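Local structure of AlgX/AlgJ SGNH hydrolase-like domain-containing protein (Eubacterium siraeum, 4NZK) at residues G61-D66 and Y114-Y119; E197-T202 and S257-T262; G265-I270 and D309-D314; L283-D288 and L330-T335. The protein is of unknown function but belongs to the DHHW family of SGNH hydrolase-like proteins, so it may act as a hydrolase. One frame throughout, in Å; residues are numbered along the deposited sequence.

Interaction 4 is the core of the fold: two neighbouring strands of the large sheet, joined by a ladder of backbone bonds. Interaction 3 adjoins it at the ends of the strands, where Lys287 of interaction 4 pairs with Asp309 and Asp267; it is partly buried and mostly polar, with charges, waters and ethanediol. The second segment of interaction 2 runs just ahead of the first segment of interaction 3, but it packs a 3-10 segment against another small sheet, through one phenylalanine ring and one water. Interaction 1 lies farthest out, about 32 Å between centres from interaction 3, and is a buried apolar contact made between a three-stranded sheet and the loop 114-119.

Interaction 1 (G61-D66 and Y114-Y119); sequences GQLVVD and YLPEGY
Strand 62-66 passes the loop 114-119 at a distance set by side chains rather than by backbone pairing, with Leu63 CA and Leu115 CA 8.9 Å apart. The strand is the middle one of a three-stranded antiparallel sheet, bonded through its backbone to Val57 and Val54 on one side and to Ile74 and Trp72 on the other. The loop turns back on itself in a type II beta turn from Pro116 to Tyr119, which brings these two residues together against one face of the sheet; Leu115, just before the turn, joins them there.

Leu63 is the centre of the contact. Its CG stands anti to the backbone N (chi1 175°), and both methyls reach into the loop. CD2 sits over the middle of the Tyr119 ring, 3.8 Å from the ring centroid and 7° off the ring normal, a well-centred CH-pi contact. Leu63 CD1, on the same side of the ring, touches Tyr119 CE1 at 3.6 Å. Leu63 CD2 also meets Leu115 CD1 at 3.7 Å, so a single methyl is shared between an aromatic face and a second leucine. Leu115 extends this apolar patch to Ile74 and Leu76.

Gln62, on the other face of the strand, touches Met203 and Phe206 of helix 203-206. Val65, two residues along from Leu63 on the same face, slides past Pro116 in the opposite direction. Both of its methyls face the same proline carbon: Val65 CG1 and CG2 each lie 4.1 Å from Pro116 CG.

Interaction 2 (E197-T202 and S257-T262); sequences EGFVGT and SGAYST
Phe199 lies against the 3-10 segment 257-262 with its ring, and the apolar part of the contact is almost entirely its doing. CG is anti to the backbone N (chi1 175°), which carries it toward the 3-10 segment. The CB of Ala259 approaches one face of the Phe199 ring, 3.8 Å from the centroid and 17° off the normal, a CH-pi contact displaced toward the rim, where its nearest ring atom is Phe199 CD1 at 3.6 Å. The backbone N of Gly201 lies over the opposite face, so the ring is held between its own chain and the 3-10 segment. Phe220 of the neighbouring strand 218-224 adds an edge-to-face ring.

The polar part begins at the ring edge. Ser257 O lies in the ring plane, 3.6 Å from Phe199 CE1, as a carbonyl facing the C-H rim. Ser257 O also accepts a hydrogen bond from a water at 2.7 Å, and that water donates as well to Val200 O, 2.7 Å away.

Within the 3-10 segment, Ala259 O accepts twice from the same face of its plane: from Thr262 N and, at 2.6 Å, from Thr262 OG1. Next to Ala259, Tyr260 stacks on His164 and bonds through OH to Ser289 O. Asp162 OD1 accepts from Thr202 N, and His163 N makes a weak bond with Thr202 OG1, so the family's Asp-His-His-Trp signature borders both segments.

The direct contact is thus apolar, and the two facing carbonyls, both acceptors, can be joined only through a donor such as the water.

Interaction 3 (G265-I270 and D309-D314); sequences GGDQKI and DIRYFD. With EDO (1,2-ethanediol), chain B; EDO (1,2-ethanediol), chain C.
Asp309 OD1 is gripped by two nitrogens of Arg311. Arg311 N reaches it at 2.9 Å through the anti lone pair, which makes an Asx turn inside the type I turn 309-312, and Arg311 NE at 2.7 Å. The guanidinium takes the carboxylate side-on, its second bond running from Arg311 NH2 to Asp309 OD2 at 2.7 Å; NE and NH2 each meet their oxygen on the syn side but about 20° out of the carboxylate plane. Across the contact, Arg311 NH2 also reaches Asp267 OD2 at 3.0 Å, in a salt bridge whose hydrogen bond is bent and weak (126°). A water joins Asp267 OD2 to Tyr312 OH.

The tyrosine is covered on both faces. Gln268 CG stands 3.5 Å from the Tyr312 ring centroid, almost on the ring normal, and the glutamine amide continues nearly parallel to the ring, the planes 11° apart. Arg311 CB lies over the centre of the opposite face. Farther along, Ile270 CD1 packs on Phe313 CE1 at 4.0 Å.

A second water ties the backbones, donating to Lys269 O and Tyr312 O and accepting from Asp309 N. An ethanediol, probably from the crystallisation liquor, donates to Gly266 O and Asp267 O. The two carboxylates come close, with Asp267 OD1 3.8 Å from Asp309 OD2, and Lys287 forms salt bridges to both of these oxygens; Asn292 also bonds to Asp267 OD1. With Lys287 and Arg311 both bonded to the two acids, the repulsion between the aspartates is probably largely offset.

Interaction 4 (L283-D288 and L330-T335); sequences LCIFKD and LFTMCT. With EDO (1,2-ethanediol), chain B.
Phe286 and Phe331 lie side by side on one face of two parallel strands, a well-packed pair. Phe286 CB touches Phe331 CE2 at 3.7 Å, and Phe286 CD2 lies over one face of the Phe331 ring. The two rings are oblique, their planes 31° apart. Helix 317-323 packs on Phe286, and Phe92 meets the Phe331 ring edge-to-face.

Beneath them the ladder is regular. Leu330 N donates to Cys284 O, Phe286 N to Leu330 O at 2.8 Å and Thr332 N to Phe286 O. On the opposite face Ile285 and Thr332 point the same way, with Ile285 CG2 and Thr332 CG2 3.9 Å apart; Thr332 OG1 is bonded to Glu294.

Toward the C-terminal ends only the backbone ladder weakens: the next rung, Asp288 N to Thr332 O, is long at 3.4 Å. Side chains there still pack closely, Asp288 CG lying 3.3 Å from CB of Met333, a selenomethionine. Asp288 OD2 accepts from Cys334 N at 3.1 Å, the donor standing 37° above the carboxylate plane, and also bonds to Ser337; OD1 takes Tyr290 N. Lys287 turns away at CD (chi2 75°), and Lys287 NZ reaches Asn292 and both O1 and O2 of an ethanediol, each 2.9 Å away. Cys334, at the N-cap position of helix 335-339, carries an unidentified ligand bonded to SG; it probably came from the crystallisation liquor.

These are central parallel strands of an alpha/beta sheet flanked by helices, as in SGNH hydrolases.

Interaction 1 (G61-D66 and Y114-Y119)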
# COMPACT_ATOMS: atom_id res chain seq x y z
N GLY A 61 12.21 4.85 17.17
CA GLY A 61 12.10 5.47 15.84
C GLY A 61 10.81 6.18 15.55
O GLY A 61 10.57 6.58 14.41
N GLN A 62 9.98 6.35 16.58
CA GLN A 62 8.68 6.99 16.48
C GLN A 62 8.67 8.26 17.30
O GLN A 62 9.36 8.40 18.30
CB GLN A 62 7.57 6.08 17.01
CG GLN A 62 7.70 4.60 16.67
CD GLN A 62 7.74 4.33 15.19
OE1 GLN A 62 6.87 4.77 14.45
NE2 GLN A 62 8.74 3.56 14.76
N LEU A 63 7.82 9.18 16.90
CA LEU A 63 7.48 10.37 17.69
C LEU A 63 6.02 10.27 18.09
O LEU A 63 5.14 10.10 17.25
CB LEU A 63 7.69 11.61 16.82
CG LEU A 63 7.27 12.98 17.41
CD1 LEU A 63 8.16 13.34 18.59
CD2 LEU A 63 7.28 14.11 16.39
N VAL A 64 5.78 10.42 19.39
CA VAL A 64 4.45 10.58 19.92
C VAL A 64 4.30 12.05 20.25
O VAL A 64 5.08 12.60 21.03
CB VAL A 64 4.24 9.72 21.15
CG1 VAL A 64 2.84 9.97 21.72
CG2 VAL A 64 4.41 8.26 20.79
N VAL A 65 3.30 12.69 19.66
CA VAL A 65 3.13 14.13 19.84
C VAL A 65 1.68 14.52 19.66
O VAL A 65 0.95 13.88 18.92
CB VAL A 65 4.04 14.86 18.83
CG1 VAL A 65 3.68 14.50 17.40
CG2 VAL A 65 4.09 16.37 19.05
N ASP A 66 1.24 15.55 20.40
CA ASP A 66 -0.11 16.05 20.23
C ASP A 66 -0.13 17.21 19.23
O ASP A 66 0.67 18.15 19.31
CB ASP A 66 -0.70 16.48 21.58
CG ASP A 66 -1.00 15.32 22.52
OD1 ASP A 66 -0.64 14.17 22.23
OD2 ASP A 66 -1.61 15.56 23.59
N TYR A 114 2.93 15.60 8.03
CA TYR A 114 2.35 15.99 9.30
C TYR A 114 3.30 16.18 10.48
O TYR A 114 2.85 16.44 11.58
CB TYR A 114 1.32 14.94 9.69
CG TYR A 114 0.14 14.91 8.73
CD1 TYR A 114 -0.81 15.91 8.73
CD2 TYR A 114 -0.03 13.88 7.85
CE1 TYR A 114 -1.89 15.88 7.86
CE2 TYR A 114 -1.12 13.82 6.99
CZ TYR A 114 -2.05 14.83 7.00
OH TYR A 114 -3.10 14.73 6.13
N LEU A 115 4.60 16.05 10.24
CA LEU A 115 5.56 16.28 11.31
C LEU A 115 5.50 17.73 11.74
O LEU A 115 5.54 18.63 10.88
CB LEU A 115 6.96 15.86 10.82
CG LEU A 115 8.04 15.54 11.82
CD1 LEU A 115 7.62 14.39 12.75
CD2 LEU A 115 9.30 15.21 11.06
N PRO A 116 5.39 17.98 13.06
CA PRO A 116 5.25 19.36 13.47
C PRO A 116 6.53 20.13 13.38
O PRO A 116 7.62 19.56 13.13
CB PRO A 116 4.77 19.29 14.93
CG PRO A 116 4.80 17.89 15.32
CD PRO A 116 5.14 17.04 14.16
N GLU A 117 6.39 21.43 13.56
CA GLU A 117 7.55 22.31 13.47
C GLU A 117 8.59 21.94 14.52
O GLU A 117 8.27 21.51 15.63
CB GLU A 117 7.13 23.78 13.62
CG GLU A 117 6.67 24.15 15.02
N GLY A 118 9.86 22.07 14.13
CA GLY A 118 10.94 21.80 15.06
C GLY A 118 11.52 20.41 15.02
O GLY A 118 12.50 20.16 15.70
N TYR A 119 10.96 19.51 14.21
CA TYR A 119 11.48 18.16 14.16
C TYR A 119 12.23 17.84 12.88
O TYR A 119 12.56 16.68 12.67
CB TYR A 119 10.33 17.14 14.36
CG TYR A 119 9.80 17.16 15.75
CD1 TYR A 119 10.39 16.41 16.76
CD2 TYR A 119 8.73 17.98 16.10
CE1 TYR A 119 9.91 16.43 18.05
CE2 TYR A 119 8.25 18.01 17.39
CZ TYR A 119 8.86 17.23 18.36
OH TYR A 119 8.38 17.27 19.65

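Interaction 2 (E197-T202 and S257-T262)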
# COMPACT_ATOMS: atom_id res chain seq x y z
N GLU A 197 -15.14 2.34 14.34
CA GLU A 197 -14.75 3.28 15.37
C GLU A 197 -13.79 2.59 16.34
O GLU A 197 -13.74 1.35 16.42
CB GLU A 197 -15.97 3.79 16.13
CG GLU A 197 -16.97 4.54 15.25
CD GLU A 197 -16.48 5.91 14.80
OE1 GLU A 197 -15.37 6.34 15.20
OE2 GLU A 197 -17.21 6.57 13.99
N GLY A 198 -13.01 3.40 17.03
CA GLY A 198 -12.14 2.92 18.09
C GLY A 198 -10.97 2.08 17.58
O GLY A 198 -10.54 1.13 18.25
N PHE A 199 -10.40 2.47 16.44
CA PHE A 199 -9.25 1.78 15.88
C PHE A 199 -7.94 2.30 16.46
O PHE A 199 -7.58 3.46 16.28
CB PHE A 199 -9.23 1.96 14.37
CG PHE A 199 -8.01 1.39 13.67
CD1 PHE A 199 -7.49 0.13 14.00
CD2 PHE A 199 -7.43 2.08 12.62
CE1 PHE A 199 -6.39 -0.38 13.32
CE2 PHE A 199 -6.33 1.57 11.95
CZ PHE A 199 -5.81 0.34 12.30
N VAL A 200 -7.23 1.44 17.17
CA VAL A 200 -5.88 1.75 17.62
C VAL A 200 -4.98 0.79 16.86
O VAL A 200 -5.05 -0.45 17.03
CB VAL A 200 -5.73 1.52 19.12
CG1 VAL A 200 -4.29 1.72 19.56
CG2 VAL A 200 -6.65 2.41 19.92
N GLY A 201 -4.13 1.35 16.03
CA GLY A 201 -3.32 0.57 15.12
C GLY A 201 -1.94 0.22 15.67
O GLY A 201 -1.72 0.22 16.90
N THR A 202 -1.02 0.00 14.74
CA THR A 202 0.32 -0.46 15.07
C THR A 202 1.14 0.52 15.88
O THR A 202 2.13 0.09 16.46
CB THR A 202 1.15 -0.82 13.83
OG1 THR A 202 1.22 0.33 13.02
CG2 THR A 202 0.52 -1.94 13.04
N SER A 257 -9.34 -3.54 16.53
CA SER A 257 -7.86 -3.54 16.46
C SER A 257 -7.31 -4.07 15.11
O SER A 257 -6.20 -3.73 14.67
CB SER A 257 -7.28 -4.36 17.61
OG SER A 257 -7.71 -5.72 17.53
N GLY A 258 -8.09 -4.94 14.46
CA GLY A 258 -7.70 -5.51 13.20
C GLY A 258 -8.25 -4.79 11.98
O GLY A 258 -8.25 -5.34 10.89
N ALA A 259 -8.66 -3.53 12.15
CA ALA A 259 -9.33 -2.82 11.07
C ALA A 259 -8.58 -2.87 9.76
O ALA A 259 -9.20 -3.03 8.69
CB ALA A 259 -9.59 -1.37 11.44
N TYR A 260 -7.27 -2.68 9.79
CA TYR A 260 -6.53 -2.66 8.52
C TYR A 260 -6.53 -4.01 7.82
O TYR A 260 -6.46 -4.09 6.59
CB TYR A 260 -5.10 -2.12 8.68
CG TYR A 260 -4.46 -1.73 7.36
CD1 TYR A 260 -4.77 -0.53 6.76
CD2 TYR A 260 -3.59 -2.61 6.67
CE1 TYR A 260 -4.22 -0.16 5.53
CE2 TYR A 260 -3.04 -2.25 5.44
CZ TYR A 260 -3.36 -1.01 4.88
OH TYR A 260 -2.81 -0.65 3.68
N SER A 261 -6.69 -5.08 8.61
CA SER A 261 -6.75 -6.43 8.07
C SER A 261 -8.12 -6.74 7.45
O SER A 261 -8.35 -7.82 6.96
CB SER A 261 -6.36 -7.47 9.12
OG SER A 261 -5.00 -7.34 9.41
N THR A 262 -9.05 -5.79 7.50
CA THR A 262 -10.28 -5.90 6.72
C THR A 262 -9.97 -6.25 5.25
O THR A 262 -10.71 -6.98 4.60
CB THR A 262 -11.08 -4.59 6.79
OG1 THR A 262 -11.41 -4.31 8.16
CG2 THR A 262 -12.33 -4.65 5.95
O HOH W 1 -4.15 -2.82 16.14

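Interaction 3 (G265-I270 and D309-D314)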
# COMPACT_ATOMS: atom_id res chain seq x y z
N GLY A 265 -7.72 -9.96 4.88
CA GLY A 265 -7.38 -10.69 6.10
C GLY A 265 -5.93 -10.78 6.53
O GLY A 265 -5.64 -11.25 7.62
N GLY A 266 -5.02 -10.26 5.74
CA GLY A 266 -3.60 -10.47 6.01
C GLY A 266 -2.82 -10.55 4.73
O GLY A 266 -3.39 -10.36 3.62
N ASP A 267 -1.53 -10.86 4.87
CA ASP A 267 -0.61 -10.78 3.73
C ASP A 267 -0.07 -12.07 3.16
O ASP A 267 0.41 -12.06 2.02
CB ASP A 267 0.59 -9.90 4.09
CG ASP A 267 0.20 -8.49 4.50
OD1 ASP A 267 -0.63 -7.86 3.82
OD2 ASP A 267 0.79 -7.98 5.50
N GLN A 268 -0.06 -13.16 3.94
CA GLN A 268 0.60 -14.40 3.50
C GLN A 268 -0.30 -15.28 2.64
O GLN A 268 -0.73 -16.36 3.03
CB GLN A 268 1.16 -15.19 4.69
CG GLN A 268 2.00 -14.35 5.62
CD GLN A 268 2.76 -15.18 6.65
OE1 GLN A 268 3.04 -16.37 6.43
NE2 GLN A 268 3.12 -14.55 7.76
N LYS A 269 -0.56 -14.79 1.44
CA LYS A 269 -1.46 -15.42 0.50
C LYS A 269 -1.33 -14.70 -0.83
O LYS A 269 -0.63 -13.69 -0.92
CB LYS A 269 -2.90 -15.26 1.01
CG LYS A 269 -3.34 -13.83 1.14
CD LYS A 269 -4.58 -13.65 1.98
CE LYS A 269 -4.27 -13.77 3.46
NZ LYS A 269 -5.48 -13.68 4.30
N ILE A 270 -1.97 -15.26 -1.84
CA ILE A 270 -2.17 -14.61 -3.12
C ILE A 270 -3.66 -14.58 -3.35
O ILE A 270 -4.35 -15.58 -3.10
CB ILE A 270 -1.50 -15.35 -4.28
CG1 ILE A 270 0.01 -15.34 -4.10
CG2 ILE A 270 -1.91 -14.74 -5.63
CD1 ILE A 270 0.76 -16.21 -5.08
N ASP A 309 2.26 -10.27 -2.24
CA ASP A 309 3.12 -9.57 -1.30
C ASP A 309 4.58 -9.95 -1.58
O ASP A 309 4.91 -11.13 -1.63
CB ASP A 309 2.78 -9.93 0.14
CG ASP A 309 3.34 -8.91 1.12
OD1 ASP A 309 4.60 -8.90 1.30
OD2 ASP A 309 2.52 -8.14 1.70
N ILE A 310 5.45 -8.95 -1.69
CA ILE A 310 6.86 -9.20 -1.97
C ILE A 310 7.58 -10.02 -0.90
O ILE A 310 8.63 -10.57 -1.16
CB ILE A 310 7.62 -7.88 -2.19
CG1 ILE A 310 7.63 -7.04 -0.90
CG2 ILE A 310 7.00 -7.09 -3.34
CD1 ILE A 310 8.28 -5.70 -1.04
N ARG A 311 7.02 -10.08 0.31
CA ARG A 311 7.58 -10.87 1.40
C ARG A 311 7.18 -12.37 1.38
O ARG A 311 7.87 -13.19 1.97
CB ARG A 311 7.16 -10.26 2.74
CG ARG A 311 7.65 -8.84 2.93
CD ARG A 311 6.88 -8.12 4.02
NE ARG A 311 5.51 -7.79 3.63
CZ ARG A 311 4.59 -7.36 4.50
NH1 ARG A 311 4.92 -7.20 5.79
NH2 ARG A 311 3.34 -7.10 4.09
N TYR A 312 6.08 -12.69 0.70
CA TYR A 312 5.42 -14.00 0.78
C TYR A 312 5.00 -14.46 -0.63
O TYR A 312 3.83 -14.39 -1.04
CB TYR A 312 4.17 -13.93 1.66
CG TYR A 312 4.40 -13.24 2.97
CD1 TYR A 312 5.19 -13.79 3.92
CD2 TYR A 312 3.83 -12.01 3.22
CE1 TYR A 312 5.38 -13.14 5.12
CE2 TYR A 312 4.03 -11.33 4.41
CZ TYR A 312 4.81 -11.91 5.36
OH TYR A 312 5.05 -11.27 6.57
N PHE A 313 5.96 -14.92 -1.38
CA PHE A 313 5.72 -15.27 -2.76
C PHE A 313 6.67 -16.37 -3.09
O PHE A 313 7.88 -16.16 -3.11
CB PHE A 313 5.95 -14.06 -3.65
CG PHE A 313 5.54 -14.28 -5.09
CD1 PHE A 313 4.20 -14.13 -5.46
CD2 PHE A 313 6.47 -14.56 -6.07
CE1 PHE A 313 3.81 -14.30 -6.76
CE2 PHE A 313 6.07 -14.76 -7.38
CZ PHE A 313 4.73 -14.60 -7.73
N ASP A 314 6.11 -17.54 -3.38
CA ASP A 314 6.93 -18.73 -3.58
C ASP A 314 6.94 -19.27 -4.99
O ASP A 314 6.90 -20.47 -5.21
CB ASP A 314 6.45 -19.79 -2.58
CG ASP A 314 6.82 -19.44 -1.16
OD1 ASP A 314 8.03 -19.27 -0.89
OD2 ASP A 314 5.90 -19.30 -0.33
C1 EDO B . -3.08 -10.24 0.21
O1 EDO B . -2.81 -9.07 0.97
C2 EDO B . -1.90 -10.67 -0.67
O2 EDO B . -0.67 -10.51 0.02
C1 EDO C . -9.36 -14.24 4.71
O1 EDO C . -8.50 -14.09 5.84
C2 EDO C . -8.96 -15.44 3.86
O2 EDO C . -7.54 -15.64 3.82
O HOH W 2 2.79 -9.46 7.14
O HOH W 3 1.81 -13.04 -2.21

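Interaction 4 (L283-D288 and L330-T335)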
# COMPACT_ATOMS: atom_id res chain seq x y z
N LEU A 283 -4.21 -7.00 -13.99
CA LEU A 283 -3.22 -6.35 -13.16
C LEU A 283 -2.65 -7.32 -12.16
O LEU A 283 -3.39 -8.09 -11.52
CB LEU A 283 -3.90 -5.20 -12.39
CG LEU A 283 -3.07 -4.43 -11.37
CD1 LEU A 283 -1.95 -3.69 -12.07
CD2 LEU A 283 -3.98 -3.49 -10.59
N CYS A 284 -1.35 -7.28 -11.99
CA CYS A 284 -0.72 -7.95 -10.86
C CYS A 284 -0.08 -6.87 -9.99
O CYS A 284 0.63 -6.00 -10.50
CB CYS A 284 0.35 -8.92 -11.35
SG CYS A 284 1.04 -9.95 -10.06
N ILE A 285 -0.37 -6.92 -8.70
CA ILE A 285 0.18 -5.98 -7.73
C ILE A 285 1.19 -6.72 -6.87
O ILE A 285 0.90 -7.79 -6.33
CB ILE A 285 -0.88 -5.40 -6.81
CG1 ILE A 285 -2.01 -4.78 -7.61
CG2 ILE A 285 -0.28 -4.38 -5.86
CD1 ILE A 285 -3.28 -4.68 -6.81
N PHE A 286 2.38 -6.17 -6.79
CA PHE A 286 3.41 -6.63 -5.89
C PHE A 286 3.60 -5.55 -4.87
O PHE A 286 4.01 -4.44 -5.19
CB PHE A 286 4.70 -6.91 -6.63
CG PHE A 286 4.62 -8.12 -7.52
CD1 PHE A 286 4.45 -9.38 -6.99
CD2 PHE A 286 4.75 -7.98 -8.90
CE1 PHE A 286 4.39 -10.48 -7.82
CE2 PHE A 286 4.66 -9.08 -9.72
CZ PHE A 286 4.48 -10.32 -9.17
N LYS A 287 3.28 -5.86 -3.63
CA LYS A 287 3.16 -4.82 -2.62
C LYS A 287 3.74 -5.18 -1.27
O LYS A 287 4.11 -6.32 -1.01
CB LYS A 287 1.65 -4.46 -2.48
CG LYS A 287 0.67 -5.63 -2.28
CD LYS A 287 0.72 -6.20 -0.90
CE LYS A 287 -0.28 -7.31 -0.67
NZ LYS A 287 -0.22 -7.72 0.76
N ASP A 288 3.85 -4.15 -0.44
CA ASP A 288 3.96 -4.32 1.00
C ASP A 288 2.57 -3.99 1.58
O ASP A 288 1.60 -3.80 0.82
CB ASP A 288 5.06 -3.44 1.60
CG ASP A 288 4.66 -1.95 1.71
OD1 ASP A 288 3.55 -1.55 1.24
OD2 ASP A 288 5.47 -1.14 2.29
N LEU A 330 1.93 -3.51 -11.04
CA LEU A 330 2.18 -2.40 -10.17
C LEU A 330 2.99 -2.86 -8.96
O LEU A 330 2.58 -3.73 -8.24
CB LEU A 330 0.85 -1.81 -9.70
CG LEU A 330 0.95 -0.72 -8.65
CD1 LEU A 330 1.68 0.51 -9.17
CD2 LEU A 330 -0.44 -0.34 -8.17
N PHE A 331 4.13 -2.20 -8.76
CA PHE A 331 4.91 -2.32 -7.54
C PHE A 331 4.55 -1.09 -6.69
O PHE A 331 4.71 0.07 -7.15
CB PHE A 331 6.40 -2.26 -7.83
CG PHE A 331 6.93 -3.53 -8.42
CD1 PHE A 331 6.89 -3.74 -9.78
CD2 PHE A 331 7.41 -4.53 -7.61
CE1 PHE A 331 7.40 -4.91 -10.33
CE2 PHE A 331 7.89 -5.72 -8.15
CZ PHE A 331 7.87 -5.90 -9.51
N THR A 332 4.04 -1.35 -5.49
CA THR A 332 3.65 -0.26 -4.63
C THR A 332 3.92 -0.61 -3.19
O THR A 332 3.64 -1.70 -2.73
CB THR A 332 2.18 0.12 -4.90
OG1 THR A 332 1.85 1.31 -4.13
CG2 THR A 332 1.21 -0.97 -4.58
N MSE A 333 4.50 0.36 -2.49
CA MSE A 333 4.91 0.18 -1.11
C MSE A 333 5.31 1.49 -0.52
O MSE A 333 5.46 2.48 -1.24
CB MSE A 333 6.09 -0.79 -1.03
CG MSE A 333 7.29 -0.48 -1.93
SE MSE A 333 8.44 -2.10 -1.71
CE MSE A 333 7.41 -2.80 -3.24
N CYS A 334 5.48 1.52 0.79
CA CYS A 334 5.95 2.75 1.43
C CYS A 334 7.46 2.87 1.27
O CYS A 334 8.18 1.93 0.96
CB CYS A 334 5.53 2.81 2.89
SG CYS A 334 6.52 1.73 3.96
N THR A 335 7.95 4.07 1.54
CA THR A 335 9.36 4.37 1.39
C THR A 335 10.24 3.47 2.23
O THR A 335 11.27 3.00 1.77
CB THR A 335 9.66 5.82 1.72
OG1 THR A 335 8.89 6.19 2.88
CG2 THR A 335 9.32 6.74 0.53
C1 EDO B . -3.08 -10.24 0.21
O1 EDO B . -2.81 -9.07 0.97
C2 EDO B . -1.90 -10.67 -0.67
O2 EDO B . -0.67 -10.51 0.02